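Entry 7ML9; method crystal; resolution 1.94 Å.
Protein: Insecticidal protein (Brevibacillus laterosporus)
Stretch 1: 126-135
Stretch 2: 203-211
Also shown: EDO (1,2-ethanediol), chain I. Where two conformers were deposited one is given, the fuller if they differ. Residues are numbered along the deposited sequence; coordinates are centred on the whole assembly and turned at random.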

# COMPACT_ATOMS: atom_id res chain seq x y z
N LEU A 126 -43.45 -8.26 8.62
CA LEU A 126 -42.26 -7.61 8.08
C LEU A 126 -41.69 -6.61 9.07
O LEU A 126 -42.43 -5.78 9.63
CB LEU A 126 -42.61 -6.91 6.76
CG LEU A 126 -42.89 -7.88 5.63
CD1 LEU A 126 -43.72 -7.22 4.54
CD2 LEU A 126 -41.54 -8.37 5.08
N THR A 127 -40.38 -6.69 9.29
CA THR A 127 -39.69 -5.73 10.15
C THR A 127 -39.51 -4.41 9.41
O THR A 127 -39.58 -4.35 8.18
CB THR A 127 -38.32 -6.26 10.58
OG1 THR A 127 -37.45 -6.33 9.44
CG2 THR A 127 -38.43 -7.61 11.23
N PRO A 128 -39.29 -3.33 10.14
CA PRO A 128 -38.84 -2.09 9.50
C PRO A 128 -37.43 -2.29 8.94
O PRO A 128 -36.76 -3.29 9.20
CB PRO A 128 -38.85 -1.06 10.63
CG PRO A 128 -39.65 -1.70 11.74
CD PRO A 128 -39.46 -3.17 11.59
N GLU A 129 -37.00 -1.33 8.14
CA GLU A 129 -35.59 -1.23 7.80
C GLU A 129 -34.84 -0.60 8.96
O GLU A 129 -35.33 0.34 9.60
CB GLU A 129 -35.39 -0.39 6.54
CG GLU A 129 -35.92 -1.09 5.32
CD GLU A 129 -35.85 -0.22 4.09
OE1 GLU A 129 -35.64 1.00 4.24
OE2 GLU A 129 -36.01 -0.77 2.98
N PHE A 130 -33.66 -1.12 9.26
CA PHE A 130 -32.79 -0.48 10.22
C PHE A 130 -31.69 0.24 9.45
O PHE A 130 -31.51 0.03 8.25
CB PHE A 130 -32.23 -1.49 11.22
CG PHE A 130 -33.30 -2.13 12.09
CD1 PHE A 130 -33.93 -3.30 11.69
CD2 PHE A 130 -33.64 -1.57 13.32
CE1 PHE A 130 -34.89 -3.90 12.48
CE2 PHE A 130 -34.62 -2.16 14.13
CZ PHE A 130 -35.24 -3.33 13.71
N ASN A 131 -30.98 1.12 10.15
CA ASN A 131 -29.98 1.96 9.49
C ASN A 131 -28.86 2.29 10.47
O ASN A 131 -29.00 2.13 11.69
CB ASN A 131 -30.59 3.26 8.95
CG ASN A 131 -30.84 4.29 10.05
OD1 ASN A 131 -29.93 5.00 10.49
ND2 ASN A 131 -32.10 4.38 10.49
N TYR A 132 -27.74 2.76 9.93
CA TYR A 132 -26.64 3.20 10.76
C TYR A 132 -25.84 4.19 9.93
O TYR A 132 -25.67 3.99 8.73
CB TYR A 132 -25.74 2.04 11.23
CG TYR A 132 -24.99 2.34 12.50
CD1 TYR A 132 -23.74 2.95 12.47
CD2 TYR A 132 -25.53 2.02 13.74
CE1 TYR A 132 -23.06 3.25 13.64
CE2 TYR A 132 -24.85 2.31 14.91
CZ TYR A 132 -23.62 2.91 14.85
OH TYR A 132 -22.95 3.20 16.01
N THR A 133 -25.40 5.27 10.56
CA THR A 133 -24.58 6.28 9.89
C THR A 133 -23.14 6.02 10.30
O THR A 133 -22.78 6.17 11.47
CB THR A 133 -25.03 7.69 10.24
OG1 THR A 133 -26.35 7.88 9.71
CG2 THR A 133 -24.07 8.72 9.60
N TYR A 134 -22.33 5.61 9.34
CA TYR A 134 -21.02 5.04 9.63
C TYR A 134 -19.96 5.81 8.86
O TYR A 134 -20.18 6.19 7.71
CB TYR A 134 -21.00 3.56 9.24
CG TYR A 134 -19.80 2.82 9.76
CD1 TYR A 134 -19.73 2.40 11.08
CD2 TYR A 134 -18.71 2.54 8.92
CE1 TYR A 134 -18.62 1.71 11.57
CE2 TYR A 134 -17.61 1.85 9.39
CZ TYR A 134 -17.56 1.44 10.72
OH TYR A 134 -16.45 0.76 11.19
N THR A 135 -18.80 6.00 9.48
CA THR A 135 -17.66 6.62 8.81
C THR A 135 -16.66 5.52 8.43
O THR A 135 -15.95 5.00 9.29
CB THR A 135 -17.00 7.66 9.71
OG1 THR A 135 -17.96 8.68 10.02
CG2 THR A 135 -15.78 8.28 8.99
N ARG A 203 -39.73 -8.74 19.88
CA ARG A 203 -38.89 -7.56 19.77
C ARG A 203 -37.76 -7.89 18.82
O ARG A 203 -37.14 -8.95 18.95
CB ARG A 203 -38.34 -7.16 21.14
CG ARG A 203 -37.57 -5.87 21.15
CD ARG A 203 -37.43 -5.39 22.58
NE ARG A 203 -36.31 -6.03 23.25
CZ ARG A 203 -36.16 -6.10 24.57
NH1 ARG A 203 -37.09 -5.57 25.37
NH2 ARG A 203 -35.10 -6.70 25.09
N VAL A 204 -37.52 -7.03 17.84
CA VAL A 204 -36.39 -7.18 16.91
C VAL A 204 -35.34 -6.14 17.28
O VAL A 204 -35.63 -4.94 17.25
CB VAL A 204 -36.82 -7.00 15.45
CG1 VAL A 204 -35.63 -7.28 14.52
CG2 VAL A 204 -37.98 -7.91 15.13
N LEU A 205 -34.14 -6.60 17.65
CA LEU A 205 -32.99 -5.73 17.88
C LEU A 205 -32.01 -5.87 16.72
O LEU A 205 -31.75 -6.99 16.26
CB LEU A 205 -32.26 -6.09 19.18
CG LEU A 205 -32.98 -6.23 20.52
CD1 LEU A 205 -31.96 -6.43 21.63
CD2 LEU A 205 -33.77 -5.02 20.82
N ALA A 206 -31.47 -4.74 16.26
CA ALA A 206 -30.57 -4.73 15.11
C ALA A 206 -29.18 -4.27 15.53
O ALA A 206 -29.04 -3.34 16.34
CB ALA A 206 -31.09 -3.82 13.99
N TYR A 207 -28.16 -4.94 14.99
CA TYR A 207 -26.77 -4.61 15.25
C TYR A 207 -26.02 -4.55 13.93
O TYR A 207 -26.22 -5.40 13.06
CB TYR A 207 -26.11 -5.63 16.17
CG TYR A 207 -26.73 -5.72 17.53
CD1 TYR A 207 -27.87 -6.50 17.74
CD2 TYR A 207 -26.19 -5.05 18.61
CE1 TYR A 207 -28.45 -6.59 18.99
CE2 TYR A 207 -26.76 -5.14 19.87
CZ TYR A 207 -27.90 -5.91 20.05
OH TYR A 207 -28.48 -6.01 21.29
N LEU A 208 -25.17 -3.54 13.78
CA LEU A 208 -24.29 -3.45 12.62
C LEU A 208 -22.99 -4.18 12.96
O LEU A 208 -22.34 -3.86 13.96
CB LEU A 208 -24.00 -2.00 12.24
CG LEU A 208 -22.98 -1.79 11.11
CD1 LEU A 208 -23.53 -2.25 9.78
CD2 LEU A 208 -22.59 -0.31 11.05
N ASN A 209 -22.61 -5.14 12.13
CA ASN A 209 -21.31 -5.78 12.28
C ASN A 209 -20.29 -4.97 11.48
O ASN A 209 -20.61 -4.45 10.40
CB ASN A 209 -21.34 -7.23 11.78
CG ASN A 209 -21.92 -8.19 12.82
OD1 ASN A 209 -21.68 -8.07 14.03
ND2 ASN A 209 -22.66 -9.17 12.33
N THR A 210 -19.08 -4.87 12.00
CA THR A 210 -18.02 -4.10 11.36
C THR A 210 -16.80 -4.98 11.09
O THR A 210 -16.62 -6.05 11.70
CB THR A 210 -17.60 -2.90 12.23
OG1 THR A 210 -17.03 -3.36 13.45
CG2 THR A 210 -18.81 -1.99 12.56
N GLY A 211 -15.95 -4.52 10.17
CA GLY A 211 -14.69 -5.18 9.91
C GLY A 211 -13.59 -4.18 9.64
O GLY A 211 -13.84 -3.01 9.32
C1 EDO I . -39.57 -2.75 23.25
O1 EDO I . -39.06 -1.99 22.15
C2 EDO I . -38.78 -2.45 24.52
O2 EDO I . -38.38 -3.69 25.10

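This is a face-to-face packing of two strands through their side chains, apolar in character and without a single hydrogen bond between the stretches. The strand axes come no closer than 8.0 Å and their N-to-C directions differ by 37°, too wide a gap for backbone pairing, and the space between is bridged by side chains. Alternation supplies the surface: the CA-to-CB bonds of Phe130, Tyr132 and Tyr134 point toward the other stretch, as do those of Val204, Ala206, Leu208 and Thr210, whereas Asn131, Thr133, Leu205 and Tyr207 point away.

The tightest contact joins Phe130 and Ala206. Ala206 CB lies 3.4 Å from Phe130 CG and 3.5 Å from the ring centroid, only 19° off the ring normal, which identifies a CH-pi interaction over the face. The same ring reaches Val204, with Phe130 CE1 4.0 Å from Val204 CG1, and Thr127 CG2 extends the contact at 3.9 Å from Val204 CG2.

Further along, Leu208 CD2 serves two tyrosines, lying 3.7 Å from Tyr132 CD1 and 3.9 Å from Tyr134 CD1. Both approaches are oblique to the rings. Tyr134 CE1 also meets Thr210 CG2 at 3.8 Å, so the threonine contributes its methyl group here. In all, 383 Å² is buried, summed over both sides.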